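Local coordinates for thiamine-binding periplasmic protein (Escherichia coli, PDB 2QRY) that binds thiamine, thiamine phosphate and thiamine diphosphate with high affinity in the periplasm and serves the ThiBPQ ABC transporter in thiamine import, at residues L147-Y158 with A185-V196; T219-L227 with P293-P302. All blocks are in the same frame, centred on the assembly; numbering follows the deposited sequence.

Interaction 1 of 2, residues L147-Y158 with A185-V196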
loop_
_atom_site.group_PDB
_atom_site.type_symbol
_atom_site.label_atom_id
_atom_site.label_comp_id
_atom_site.label_asym_id
_atom_site.label_seq_id
_atom_site.Cartn_x
_atom_site.Cartn_y
_atom_site.Cartn_z
ATOM N N LEU A 147 8.413 -4.829 19.984
ATOM C CA LEU A 147 9.380 -4.747 18.896
ATOM C C LEU A 147 10.309 -3.550 19.083
ATOM O O LEU A 147 11.510 -3.644 18.834
ATOM C CB LEU A 147 8.652 -4.636 17.552
ATOM C CG LEU A 147 9.473 -4.371 16.285
ATOM C CD1 LEU A 147 8.611 -4.589 15.049
ATOM C CD2 LEU A 147 9.986 -2.946 16.291
ATOM N N VAL A 148 9.745 -2.430 19.524
ATOM C CA VAL A 148 10.512 -1.208 19.734
ATOM C C VAL A 148 11.336 -1.197 21.021
ATOM O O VAL A 148 12.482 -0.742 21.037
ATOM C CB VAL A 148 9.581 0.034 19.777
ATOM C CG1 VAL A 148 10.376 1.267 20.200
ATOM C CG2 VAL A 148 8.930 0.262 18.419
ATOM N N GLU A 149 10.752 -1.707 22.097
ATOM C CA GLU A 149 11.407 -1.685 23.398
ATOM C C GLU A 149 12.149 -2.929 23.883
ATOM O O GLU A 149 13.006 -2.831 24.763
ATOM C CB GLU A 149 10.377 -1.250 24.438
ATOM C CG GLU A 149 9.943 0.193 24.247
ATOM C CD GLU A 149 8.612 0.504 24.887
ATOM O OE1 GLU A 149 8.360 0.005 26.008
ATOM O OE2 GLU A 149 7.822 1.257 24.272
ATOM N N SER A 150 11.836 -4.086 23.312
ATOM C CA SER A 150 12.476 -5.339 23.707
ATOM C C SER A 150 13.994 -5.263 23.717
ATOM O O SER A 150 14.591 -4.462 23.000
ATOM C CB SER A 150 12.036 -6.470 22.772
ATOM O OG SER A 150 12.660 -7.693 23.107
ATOM N N ASP A 151 14.613 -6.110 24.532
ATOM C CA ASP A 151 16.066 -6.157 24.636
ATOM C C ASP A 151 16.614 -7.097 23.571
ATOM O O ASP A 151 17.821 -7.149 23.341
ATOM C CB ASP A 151 16.492 -6.656 26.018
ATOM C CG ASP A 151 15.782 -5.933 27.141
ATOM O OD1 ASP A 151 14.545 -6.108 27.277
ATOM O OD2 ASP A 151 16.460 -5.187 27.885
ATOM N N GLN A 152 15.722 -7.851 22.934
ATOM C CA GLN A 152 16.123 -8.775 21.878
ATOM C C GLN A 152 16.751 -7.957 20.747
ATOM O O GLN A 152 16.326 -6.831 20.482
ATOM C CB GLN A 152 14.900 -9.528 21.342
ATOM C CG GLN A 152 14.138 -10.351 22.382
ATOM C CD GLN A 152 14.584 -11.808 22.445
ATOM O OE1 GLN A 152 15.727 -12.111 22.796
ATOM N NE2 GLN A 152 13.673 -12.721 22.101
ATOM N N ASN A 153 17.764 -8.512 20.087
ATOM C CA ASN A 153 18.414 -7.814 18.983
ATOM C C ASN A 153 17.813 -8.206 17.632
ATOM O O ASN A 153 18.506 -8.737 16.759
ATOM C CB ASN A 153 19.917 -8.100 18.970
ATOM C CG ASN A 153 20.647 -7.429 20.118
ATOM O OD1 ASN A 153 20.585 -6.207 20.282
ATOM N ND2 ASN A 153 21.347 -8.226 20.920
ATOM N N TRP A 154 16.520 -7.949 17.465
ATOM C CA TRP A 154 15.858 -8.262 16.210
ATOM C C TRP A 154 16.322 -7.270 15.148
ATOM O O TRP A 154 16.502 -6.090 15.431
ATOM C CB TRP A 154 14.338 -8.164 16.356
ATOM C CG TRP A 154 13.737 -9.169 17.270
ATOM C CD1 TRP A 154 13.962 -10.516 17.274
ATOM C CD2 TRP A 154 12.781 -8.916 18.307
ATOM N NE1 TRP A 154 13.204 -11.119 18.252
ATOM C CE2 TRP A 154 12.471 -10.158 18.901
ATOM C CE3 TRP A 154 12.161 -7.759 18.792
ATOM C CZ2 TRP A 154 11.563 -10.278 19.956
ATOM C CZ3 TRP A 154 11.260 -7.876 19.843
ATOM C CH2 TRP A 154 10.969 -9.130 20.413
ATOM N N ARG A 155 16.523 -7.760 13.930
ATOM C CA ARG A 155 16.948 -6.911 12.826
ATOM C C ARG A 155 15.677 -6.507 12.082
ATOM O O ARG A 155 14.861 -7.355 11.723
ATOM C CB ARG A 155 17.859 -7.685 11.869
ATOM C CG ARG A 155 18.816 -8.654 12.537
ATOM C CD ARG A 155 20.046 -7.966 13.085
ATOM N NE ARG A 155 20.805 -7.283 12.040
ATOM C CZ ARG A 155 21.166 -7.837 10.887
ATOM N NH1 ARG A 155 20.835 -9.098 10.616
ATOM N NH2 ARG A 155 21.865 -7.130 10.005
ATOM N N VAL A 156 15.516 -5.215 11.838
ATOM C CA VAL A 156 14.336 -4.724 11.149
ATOM C C VAL A 156 14.657 -3.877 9.925
ATOM O O VAL A 156 15.649 -3.160 9.898
ATOM C CB VAL A 156 13.463 -3.887 12.110
ATOM C CG1 VAL A 156 12.382 -3.157 11.347
ATOM C CG2 VAL A 156 12.833 -4.792 13.150
ATOM N N ILE A 157 13.807 -3.986 8.911
ATOM C CA ILE A 157 13.935 -3.196 7.691
ATOM C C ILE A 157 12.545 -2.648 7.349
ATOM O O ILE A 157 11.549 -3.361 7.459
ATOM C CB ILE A 157 14.464 -4.047 6.503
ATOM C CG1 ILE A 157 15.962 -4.315 6.688
ATOM C CG2 ILE A 157 14.246 -3.313 5.183
ATOM C CD1 ILE A 157 16.580 -5.200 5.622
ATOM N N TYR A 158 12.465 -1.381 6.963
ATOM C CA TYR A 158 11.175 -0.807 6.590
ATOM C C TYR A 158 11.363 0.258 5.518
ATOM O O TYR A 158 12.490 0.521 5.100
ATOM C CB TYR A 158 10.450 -0.247 7.824
ATOM C CG TYR A 158 11.147 0.911 8.500
ATOM C CD1 TYR A 158 10.889 2.225 8.117
ATOM C CD2 TYR A 158 12.076 0.692 9.517
ATOM C CE1 TYR A 158 11.540 3.295 8.729
ATOM C CE2 TYR A 158 12.731 1.757 10.132
ATOM C CZ TYR A 158 12.459 3.050 9.734
ATOM O OH TYR A 158 13.113 4.100 10.331
ATOM N N ALA A 185 10.524 6.585 20.812
ATOM C CA ALA A 185 10.294 5.223 20.350
ATOM C C ALA A 185 11.105 5.008 19.078
ATOM O O ALA A 185 11.734 3.961 18.896
ATOM C CB ALA A 185 8.812 5.003 20.070
ATOM N N TRP A 186 11.096 6.007 18.202
ATOM C CA TRP A 186 11.843 5.915 16.957
ATOM C C TRP A 186 13.340 5.740 17.192
ATOM O O TRP A 186 13.999 4.986 16.471
ATOM C CB TRP A 186 11.579 7.145 16.074
ATOM C CG TRP A 186 10.328 7.014 15.222
ATOM C CD1 TRP A 186 9.195 7.778 15.292
ATOM C CD2 TRP A 186 10.092 6.046 14.192
ATOM N NE1 TRP A 186 8.270 7.343 14.370
ATOM C CE2 TRP A 186 8.796 6.280 13.685
ATOM C CE3 TRP A 186 10.853 5.002 13.649
ATOM C CZ2 TRP A 186 8.241 5.505 12.659
ATOM C CZ3 TRP A 186 10.302 4.232 12.631
ATOM C CH2 TRP A 186 9.008 4.489 12.146
ATOM N N GLN A 187 13.888 6.425 18.192
ATOM C CA GLN A 187 15.313 6.273 18.475
ATOM C C GLN A 187 15.622 4.828 18.864
ATOM O O GLN A 187 16.652 4.280 18.477
ATOM C CB GLN A 187 15.752 7.222 19.589
ATOM C CG GLN A 187 15.730 8.679 19.164
ATOM C CD GLN A 187 16.113 9.627 20.280
ATOM O OE1 GLN A 187 17.187 9.507 20.874
ATOM N NE2 GLN A 187 15.237 10.586 20.567
ATOM N N LYS A 188 14.715 4.207 19.613
ATOM C CA LYS A 188 14.887 2.823 20.036
ATOM C C LYS A 188 14.772 1.878 18.846
ATOM O O LYS A 188 15.504 0.890 18.768
ATOM C CB LYS A 188 13.843 2.439 21.091
ATOM C CG LYS A 188 13.981 3.170 22.416
ATOM C CD LYS A 188 12.846 2.792 23.363
ATOM C CE LYS A 188 12.935 3.551 24.684
ATOM N NZ LYS A 188 11.746 3.270 25.542
ATOM N N LEU A 189 13.856 2.178 17.924
ATOM C CA LEU A 189 13.680 1.330 16.747
ATOM C C LEU A 189 14.878 1.472 15.808
ATOM O O LEU A 189 15.252 0.524 15.126
ATOM C CB LEU A 189 12.401 1.702 15.985
ATOM C CG LEU A 189 11.569 0.535 15.426
ATOM C CD1 LEU A 189 10.484 1.068 14.497
ATOM C CD2 LEU A 189 12.461 -0.440 14.679
ATOM N N ALA A 190 15.468 2.663 15.773
ATOM C CA ALA A 190 16.620 2.920 14.910
ATOM C C ALA A 190 17.788 1.988 15.229
ATOM O O ALA A 190 18.561 1.630 14.340
ATOM C CB ALA A 190 17.063 4.383 15.041
ATOM N N LYS A 191 17.910 1.592 16.495
ATOM C CA LYS A 191 18.993 0.701 16.924
ATOM C C LYS A 191 18.824 -0.718 16.392
ATOM O O LYS A 191 19.778 -1.491 16.348
ATOM C CB LYS A 191 19.069 0.644 18.453
ATOM C CG LYS A 191 19.407 1.958 19.129
ATOM C CD LYS A 191 19.237 1.822 20.638
ATOM C CE LYS A 191 19.380 3.160 21.344
ATOM N NZ LYS A 191 18.917 3.060 22.756
ATOM N N LYS A 192 17.606 -1.069 16.002
ATOM C CA LYS A 192 17.356 -2.405 15.479
ATOM C C LYS A 192 17.177 -2.362 13.967
ATOM O O LYS A 192 16.908 -3.384 13.335
ATOM C CB LYS A 192 16.106 -2.999 16.137
ATOM C CG LYS A 192 16.150 -2.973 17.659
ATOM C CD LYS A 192 14.892 -3.568 18.273
ATOM C CE LYS A 192 14.896 -3.361 19.778
ATOM N NZ LYS A 192 13.611 -3.769 20.400
ATOM N N THR A 193 17.349 -1.174 13.393
ATOM C CA THR A 193 17.180 -0.988 11.955
ATOM C C THR A 193 18.412 -1.279 11.100
ATOM O O THR A 193 19.444 -0.626 11.230
ATOM C CB THR A 193 16.722 0.447 11.648
ATOM O OG1 THR A 193 15.561 0.749 12.427
ATOM C CG2 THR A 193 16.383 0.589 10.172
ATOM N N VAL A 194 18.292 -2.257 10.210
ATOM C CA VAL A 194 19.392 -2.608 9.319
ATOM C C VAL A 194 19.482 -1.557 8.210
ATOM O O VAL A 194 20.566 -1.070 7.883
ATOM C CB VAL A 194 19.178 -4.000 8.685
ATOM C CG1 VAL A 194 20.270 -4.284 7.669
ATOM C CG2 VAL A 194 19.174 -5.066 9.768
ATOM N N THR A 195 18.333 -1.203 7.642
ATOM C CA THR A 195 18.297 -0.202 6.583
ATOM C C THR A 195 16.873 0.267 6.296
ATOM O O THR A 195 15.900 -0.315 6.780
ATOM C CB THR A 195 18.903 -0.751 5.267
ATOM O OG1 THR A 195 19.125 0.336 4.360
ATOM C CG2 THR A 195 17.960 -1.756 4.620
ATOM N N VAL A 196 16.766 1.328 5.509
ATOM C CA VAL A 196 15.480 1.877 5.130
ATOM C C VAL A 196 15.513 2.130 3.628
ATOM O O VAL A 196 16.365 2.871 3.139
ATOM C CB VAL A 196 15.204 3.200 5.846
ATOM C CG1 VAL A 196 13.843 3.742 5.413
ATOM C CG2 VAL A 196 15.270 3.001 7.351
HETATM O O HOH W 1 15.177 3.437 12.022
#
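Val156 and Thr193 start a parallel strand pair in one lobe of this periplasmic binding protein; the axes of residues 156-158 and 193-196 approach to 4.8 Å and diverge by 16°. Val156 N donates to Lys192 O at 2.7 Å, and Val194 N to Val156 O at 2.8 Å. Lys192, its chain extended beyond CG (chi2 180°), passes with CB 3.2 Å from Trp154 O and brings NZ to the end of helix 144-149. NZ donates to Leu147 O at 2.6 Å, from 46° above its carbonyl plane. A second bond goes to Ser150 O at 2.9 Å, and one to Val148 O is weak. A methionine in its place would probably leave the Leu147 and Ser150 carbonyls without this shared donor, and the exit of helix 144-149 less firmly tied to the strands. The Tyr158 ring takes Val196 CG2 over one face, 4.0 Å from its centroid, while Thr193 OG1 lies at its edge. A water links Tyr158 OH to Thr193 OG1, which donates to Leu189 O. Between the helices, Val148 CG2 packs on Leu189 CG at 4.0 Å. Strand 214-218 pairs with the other edge of strand 156-159, and from helix 310-328 Trp324 NE1 is hydrogen-bonded to Tyr158 OH.

Interaction 2 of 2, residues T219-L227 with P293-P302; sequences TTSPAYHIL and PAGFEKLTKP. With TPS (thiamin phosphate), chain E.
In this periplasmic binding protein fold, Leu299 and Phe296, from the loop that joins strands 285-286 and 305-306, pack on the residues leading into helix 221-229 and on its first turn, a segment that holds part of the thiamine-binding site. The two branches of Leu299 divide the work. CD2 reaches Thr219 O at 3.4 Å and also touches Pro222 CB, whereas CD1 meets Thr220 CG2 at 3.8 Å and covers one face of the Phe296 ring, offset toward its rim. Pro293 CD lies over the opposite face, holding the ring within its own loop, while CE1 comes against Ala223 CB at 3.6 Å. One turn on, Ile226 crosses Lys298 obliquely, CD1 lying on the aliphatic CD. Leu227 meets Pro293 at about a right angle; with CG anti to the carbonyl carbon (chi1 -69°), the branch is turned to the loop and CD2 presses on Pro293 CB at a tight 3.4 Å. Between these two contacts passes Gly295, whose backbone (phi 123°, psi -35°) would jam any CB against the preceding carbonyl oxygen; a side chain would probably also run into Leu227 CD1. No direct hydrogen bond joins the segments; one water donates to Thr219 O and accepts from Thr300 N, and another connects Thr219 OG1 with Thr300 O. Tyr224 CB touches CM2 of thiamin phosphate, the Tyr224 ring meets Trp283 edge-to-face, and Ser221 OG donates to the pyrimidine N1A at 2.9 Å.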
loop_
_atom_site.group_PDB
_atom_site.type_symbol
_atom_site.label_atom_id
_atom_site.label_comp_id
_atom_site.label_asym_id
_atom_site.label_seq_id
_atom_site.Cartn_x
_atom_site.Cartn_y
_atom_site.Cartn_z
ATOM N N THR A 219 -0.348 -8.127 6.263
ATOM C CA THR A 219 -0.888 -9.335 6.887
ATOM C C THR A 219 -1.136 -10.413 5.845
ATOM O O THR A 219 -1.287 -11.579 6.184
ATOM C CB THR A 219 -2.241 -9.087 7.612
ATOM O OG1 THR A 219 -3.196 -8.537 6.691
ATOM C CG2 THR A 219 -2.057 -8.150 8.790
ATOM N N THR A 220 -1.172 -10.008 4.580
ATOM C CA THR A 220 -1.429 -10.918 3.471
ATOM C C THR A 220 -0.166 -11.411 2.759
ATOM O O THR A 220 -0.238 -12.272 1.876
ATOM C CB THR A 220 -2.351 -10.246 2.421
ATOM O OG1 THR A 220 -1.883 -8.914 2.156
ATOM C CG2 THR A 220 -3.803 -10.190 2.925
ATOM N N SER A 221 0.989 -10.879 3.137
ATOM C CA SER A 221 2.225 -11.291 2.488
ATOM C C SER A 221 2.492 -12.794 2.578
ATOM O O SER A 221 3.012 -13.392 1.636
ATOM C CB SER A 221 3.416 -10.515 3.065
ATOM O OG SER A 221 3.316 -9.140 2.747
ATOM N N PRO A 222 2.142 -13.429 3.708
ATOM C CA PRO A 222 2.406 -14.872 3.782
ATOM C C PRO A 222 1.691 -15.654 2.688
ATOM O O PRO A 222 2.189 -16.678 2.218
ATOM C CB PRO A 222 1.919 -15.242 5.180
ATOM C CG PRO A 222 2.202 -13.975 5.979
ATOM C CD PRO A 222 1.723 -12.893 5.017
ATOM N N ALA A 223 0.529 -15.158 2.278
ATOM C CA ALA A 223 -0.258 -15.812 1.241
ATOM C C ALA A 223 0.538 -15.981 -0.054
ATOM O O ALA A 223 0.346 -16.960 -0.786
ATOM C CB ALA A 223 -1.531 -15.023 0.973
ATOM N N TYR A 224 1.423 -15.032 -0.354
ATOM C CA TYR A 224 2.229 -15.158 -1.571
ATOM C C TYR A 224 3.054 -16.438 -1.513
ATOM O O TYR A 224 3.051 -17.236 -2.453
ATOM C CB TYR A 224 3.196 -13.990 -1.745
ATOM C CG TYR A 224 4.266 -14.308 -2.765
ATOM C CD1 TYR A 224 3.969 -14.319 -4.128
ATOM C CD2 TYR A 224 5.550 -14.694 -2.364
ATOM C CE1 TYR A 224 4.916 -14.713 -5.069
ATOM C CE2 TYR A 224 6.503 -15.091 -3.296
ATOM C CZ TYR A 224 6.179 -15.100 -4.649
ATOM O OH TYR A 224 7.108 -15.511 -5.581
ATOM N N HIS A 225 3.770 -16.621 -0.408
ATOM C CA HIS A 225 4.604 -17.796 -0.242
ATOM C C HIS A 225 3.810 -19.095 -0.153
ATOM O O HIS A 225 4.234 -20.124 -0.680
ATOM C CB HIS A 225 5.496 -17.633 0.984
ATOM C CG HIS A 225 6.451 -16.484 0.885
ATOM N ND1 HIS A 225 6.145 -15.217 1.335
ATOM C CD2 HIS A 225 7.698 -16.405 0.365
ATOM C CE1 HIS A 225 7.163 -14.410 1.098
ATOM N NE2 HIS A 225 8.118 -15.106 0.512
ATOM N N ILE A 226 2.656 -19.058 0.497
ATOM C CA ILE A 226 1.840 -20.258 0.614
ATOM C C ILE A 226 1.404 -20.781 -0.761
ATOM O O ILE A 226 1.706 -21.913 -1.124
ATOM C CB ILE A 226 0.577 -19.998 1.465
ATOM C CG1 ILE A 226 0.978 -19.619 2.894
ATOM C CG2 ILE A 226 -0.311 -21.243 1.477
ATOM C CD1 ILE A 226 -0.206 -19.276 3.800
ATOM N N LEU A 227 0.708 -19.947 -1.526
ATOM C CA LEU A 227 0.206 -20.336 -2.846
ATOM C C LEU A 227 1.254 -20.517 -3.952
ATOM O O LEU A 227 1.245 -21.522 -4.669
ATOM C CB LEU A 227 -0.845 -19.321 -3.333
ATOM C CG LEU A 227 -2.218 -19.231 -2.647
ATOM C CD1 LEU A 227 -2.123 -18.500 -1.307
ATOM C CD2 LEU A 227 -3.178 -18.492 -3.574
ATOM N N PRO A 293 -8.502 -16.740 -2.910
ATOM C CA PRO A 293 -7.812 -18.004 -3.179
ATOM C C PRO A 293 -7.719 -18.846 -1.923
ATOM O O PRO A 293 -7.580 -18.311 -0.820
ATOM C CB PRO A 293 -6.426 -17.551 -3.642
ATOM C CG PRO A 293 -6.675 -16.192 -4.218
ATOM C CD PRO A 293 -7.631 -15.596 -3.220
ATOM N N ALA A 294 -7.806 -20.161 -2.079
ATOM C CA ALA A 294 -7.673 -21.038 -0.927
ATOM C C ALA A 294 -6.269 -20.711 -0.440
ATOM O O ALA A 294 -5.349 -20.577 -1.250
ATOM C CB ALA A 294 -7.766 -22.495 -1.357
ATOM N N GLY A 295 -6.099 -20.561 0.866
ATOM C CA GLY A 295 -4.790 -20.228 1.394
ATOM C C GLY A 295 -4.871 -18.954 2.204
ATOM O O GLY A 295 -4.176 -18.799 3.208
ATOM N N PHE A 296 -5.722 -18.033 1.761
ATOM C CA PHE A 296 -5.908 -16.776 2.469
ATOM C C PHE A 296 -6.496 -17.037 3.854
ATOM O O PHE A 296 -6.294 -16.248 4.776
ATOM C CB PHE A 296 -6.841 -15.843 1.687
ATOM C CG PHE A 296 -6.124 -14.816 0.848
ATOM C CD1 PHE A 296 -5.143 -15.195 -0.069
ATOM C CD2 PHE A 296 -6.446 -13.467 0.958
ATOM C CE1 PHE A 296 -4.498 -14.241 -0.864
ATOM C CE2 PHE A 296 -5.808 -12.511 0.169
ATOM C CZ PHE A 296 -4.833 -12.902 -0.744
ATOM N N GLU A 297 -7.214 -18.149 4.002
ATOM C CA GLU A 297 -7.831 -18.471 5.287
ATOM C C GLU A 297 -6.790 -18.805 6.356
ATOM O O GLU A 297 -7.110 -18.880 7.541
ATOM C CB GLU A 297 -8.831 -19.630 5.136
ATOM C CG GLU A 297 -8.198 -21.007 5.079
ATOM C CD GLU A 297 -7.282 -21.185 3.886
ATOM O OE1 GLU A 297 -6.416 -22.086 3.940
ATOM O OE2 GLU A 297 -7.433 -20.434 2.895
ATOM N N LYS A 298 -5.542 -18.997 5.938
ATOM C CA LYS A 298 -4.469 -19.299 6.882
ATOM C C LYS A 298 -3.971 -17.995 7.497
ATOM O O LYS A 298 -3.224 -17.999 8.478
ATOM C CB LYS A 298 -3.292 -19.987 6.177
ATOM C CG LYS A 298 -3.587 -21.350 5.564
ATOM C CD LYS A 298 -2.355 -21.882 4.832
ATOM C CE LYS A 298 -1.693 -23.043 5.561
ATOM N NZ LYS A 298 -1.285 -22.743 6.956
ATOM N N LEU A 299 -4.386 -16.878 6.911
ATOM C CA LEU A 299 -3.968 -15.560 7.375
ATOM C C LEU A 299 -4.729 -15.097 8.602
ATOM O O LEU A 299 -5.819 -15.587 8.891
ATOM C CB LEU A 299 -4.164 -14.539 6.262
ATOM C CG LEU A 299 -3.433 -14.844 4.961
ATOM C CD1 LEU A 299 -3.871 -13.842 3.893
ATOM C CD2 LEU A 299 -1.925 -14.789 5.203
ATOM N N THR A 300 -4.157 -14.145 9.325
ATOM C CA THR A 300 -4.830 -13.621 10.496
ATOM C C THR A 300 -5.379 -12.227 10.220
ATOM O O THR A 300 -4.655 -11.344 9.760
ATOM C CB THR A 300 -3.895 -13.538 11.715
ATOM O OG1 THR A 300 -3.472 -14.854 12.088
ATOM C CG2 THR A 300 -4.625 -12.907 12.896
ATOM N N LYS A 301 -6.670 -12.053 10.486
ATOM C CA LYS A 301 -7.345 -10.769 10.320
ATOM C C LYS A 301 -7.164 -10.027 11.639
ATOM O O LYS A 301 -7.635 -10.481 12.681
ATOM C CB LYS A 301 -8.840 -10.980 10.068
ATOM C CG LYS A 301 -9.232 -11.311 8.636
ATOM C CD LYS A 301 -9.427 -10.041 7.809
ATOM C CE LYS A 301 -10.016 -10.350 6.432
ATOM N NZ LYS A 301 -10.273 -9.105 5.642
ATOM N N PRO A 302 -6.469 -8.882 11.623
ATOM C CA PRO A 302 -6.312 -8.190 12.904
ATOM C C PRO A 302 -7.672 -7.774 13.471
ATOM O O PRO A 302 -8.533 -7.278 12.743
ATOM C CB PRO A 302 -5.421 -7.004 12.548
ATOM C CG PRO A 302 -5.784 -6.729 11.121
ATOM C CD PRO A 302 -5.880 -8.108 10.519
HETATM C CM2 TPS E . 4.470 -10.792 -1.008
HETATM N N3 TPS E . 2.139 -4.679 -1.651
HETATM C C2 TPS E . 3.455 -4.761 -1.649
HETATM S S1 TPS E . 3.981 -3.123 -1.757
HETATM C C5 TPS E . 2.385 -2.361 -1.798
HETATM C C4 TPS E . 1.548 -3.454 -1.729
HETATM C CM4 TPS E . 0.034 -3.274 -1.733
HETATM C C6 TPS E . 2.164 -0.882 -1.877
HETATM C C7 TPS E . 3.601 -0.383 -2.028
HETATM O O7 TPS E . 3.725 1.033 -2.079
HETATM N N1A TPS E . 3.099 -8.963 -0.096
HETATM C C2A TPS E . 3.649 -9.533 -1.172
HETATM N N3A TPS E . 3.487 -9.008 -2.385
HETATM C C4A TPS E . 2.764 -7.884 -2.574
HETATM N N4A TPS E . 2.617 -7.359 -3.845
HETATM C C5A TPS E . 2.160 -7.244 -1.445
HETATM C C6A TPS E . 2.365 -7.844 -0.192
HETATM C C7A TPS E . 1.317 -5.950 -1.556
HETATM P P1 TPS E . 5.302 1.345 -2.248
HETATM O O1 TPS E . 6.092 0.651 -1.103
HETATM O O2 TPS E . 5.580 2.903 -2.287
HETATM O O3 TPS E . 5.773 0.741 -3.588
HETATM O O HOH W 2 -1.448 -13.021 8.263
HETATM O O HOH W 3 -5.280 -10.181 7.317
#

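Interactions 1 and 2 follow one another along the chain without touching: their centres are 26 Å apart and their nearest atoms about 11 Å. Strand 214-218 relates them, since it pairs in parallel with strand 156-159 of interaction 1 and runs out into the 219-227 segment of interaction 2. Their relation to the ligand differs. Interaction 2 supplies pocket residues that meet the pyrimidine end of thiamin phosphate, whereas interaction 1 lies farther off, the Tyr158 side chain about 10 Å from the ligand. Val196, side chain to side chain, is about 8 Å from Ser164, whose OG hydrogen-bonds the ligand.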